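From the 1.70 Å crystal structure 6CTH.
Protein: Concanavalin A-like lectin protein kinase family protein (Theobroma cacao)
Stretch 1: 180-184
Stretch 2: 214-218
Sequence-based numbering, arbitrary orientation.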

# COMPACT_ATOMS: atom_id res chain seq x y z
N THR A 180 9.24 -5.44 -0.37
CA THR A 180 8.74 -6.12 0.81
C THR A 180 8.37 -7.59 0.45
O THR A 180 7.50 -7.86 -0.37
N VAL A 181 9.06 -8.52 1.13
CA VAL A 181 8.79 -9.93 0.96
C VAL A 181 7.30 -10.21 1.18
O VAL A 181 6.76 -9.75 2.20
N GLY A 182 6.68 -10.90 0.22
CA GLY A 182 5.24 -11.22 0.22
C GLY A 182 4.43 -10.38 -0.78
O GLY A 182 3.28 -10.70 -1.08
N TYR A 183 5.05 -9.29 -1.22
CA TYR A 183 4.46 -8.38 -2.22
C TYR A 183 5.26 -8.25 -3.48
O TYR A 183 4.89 -7.41 -4.37
N MET A 184 6.32 -9.04 -3.62
CA MET A 184 7.23 -8.91 -4.73
C MET A 184 6.97 -9.96 -5.78
O MET A 184 6.93 -11.18 -5.48
N ARG A 214 -6.42 -11.57 5.73
CA ARG A 214 -5.27 -12.42 6.01
C ARG A 214 -4.04 -11.80 5.36
O ARG A 214 -4.11 -11.37 4.20
N ARG A 215 -2.94 -11.75 6.13
CA ARG A 215 -1.70 -11.24 5.63
C ARG A 215 -1.05 -12.22 4.64
O ARG A 215 -1.06 -13.46 4.85
N SER A 216 -0.45 -11.66 3.58
CA SER A 216 0.21 -12.44 2.54
C SER A 216 1.18 -13.49 3.10
O SER A 216 1.12 -14.64 2.66
N ILE A 217 2.08 -13.03 3.96
CA ILE A 217 3.21 -13.83 4.50
C ILE A 217 2.83 -14.66 5.73
O ILE A 217 3.68 -15.43 6.20
N GLU A 218 1.66 -14.41 6.33
CA GLU A 218 1.25 -15.04 7.65
C GLU A 218 -0.26 -15.18 7.65
O GLU A 218 -0.96 -14.43 8.36

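This is a small contact between two beta turns, held by one side-chain-to-backbone hydrogen bond and a thin apolar patch beside it. The type II turn from Thr-180 to Tyr-183 meets the type I turn from Arg-215 to Glu-218, each closed by its own backbone hydrogen bond, and the two stretches come nearest at Gly-182 and Ile-217, with 5.4 Å between their CA atoms.

Ser-216 points toward the first turn in the t rotamer, and its OG donates to the carbonyl O of Gly-182 at 2.9 Å. Ile-217 also points in, with chi1 p and chi2 t. Its CG2 lies 3.7 Å from CA of Gly-182 and 3.4 Å from the backbone O of Val-181, while Val-181, directed sideways with chi1 t, offers CG1 at 4.4 Å from the same CG2.

Glycine is needed here twice over: a CB on Gly-182 would fall 2.5 Å from CG2 of Ile-217, and the backbone angles would jam it against the preceding carbonyl.

Tyr-183 leaves its backbone sideways in the m rotamer, but its end comes nearer, placing OH 4.1 Å from CB of Ser-216 and 4.2 Å from CG of Arg-215. These are packing contacts; the hydroxyl finds its hydrogen bond elsewhere in the structure. Thr-180, Met-184, Arg-214 and Glu-218 stay out of reach.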

# COMPACT_ATOMS: atom_id res chain seq x y z
CB THR A 180 7.58 -5.37 1.44
OG1 THR A 180 8.03 -4.05 1.82
CG2 THR A 180 7.11 -6.11 2.70
CB VAL A 181 9.74 -10.67 2.00
CG1 VAL A 181 9.19 -12.04 2.33
CG2 VAL A 181 11.07 -10.76 1.29
CB TYR A 183 4.29 -6.96 -1.63
CG TYR A 183 3.52 -7.09 -0.39
CD1 TYR A 183 2.15 -7.07 -0.39
CD2 TYR A 183 4.19 -7.37 0.81
CE1 TYR A 183 1.44 -7.29 0.79
CE2 TYR A 183 3.49 -7.60 1.97
CZ TYR A 183 2.13 -7.55 1.96
OH TYR A 183 1.49 -7.81 3.13
CB MET A 184 8.66 -8.94 -4.25
CG MET A 184 9.09 -7.69 -3.50
SD MET A 184 10.70 -7.89 -2.69
CE MET A 184 11.83 -7.62 -4.03
CB ARG A 214 -5.45 -13.81 5.42
CG ARG A 214 -6.55 -14.59 6.10
CD ARG A 214 -6.79 -15.92 5.41
NE ARG A 214 -7.99 -16.60 5.91
CZ ARG A 214 -8.06 -17.35 7.02
NH1 ARG A 214 -7.00 -17.51 7.81
NH2 ARG A 214 -9.23 -17.92 7.35
CB ARG A 215 -0.76 -10.94 6.82
CG ARG A 215 0.44 -10.09 6.44
CD ARG A 215 1.38 -9.87 7.62
NE ARG A 215 0.77 -9.20 8.75
CZ ARG A 215 0.70 -7.89 8.94
NH1 ARG A 215 1.13 -7.03 8.02
NH2 ARG A 215 0.18 -7.41 10.08
CB SER A 216 1.04 -11.54 1.61
OG SER A 216 1.62 -12.33 0.59
CB ILE A 217 4.42 -12.97 4.97
CG1 ILE A 217 4.02 -11.94 6.02
CG2 ILE A 217 5.10 -12.23 3.81
CD1 ILE A 217 5.18 -11.37 6.85
CB GLU A 218 1.66 -14.12 8.83
CG GLU A 218 1.26 -14.63 10.24
CD GLU A 218 1.63 -13.70 11.39
OE1 GLU A 218 1.66 -12.44 11.26
OE2 GLU A 218 1.83 -14.27 12.48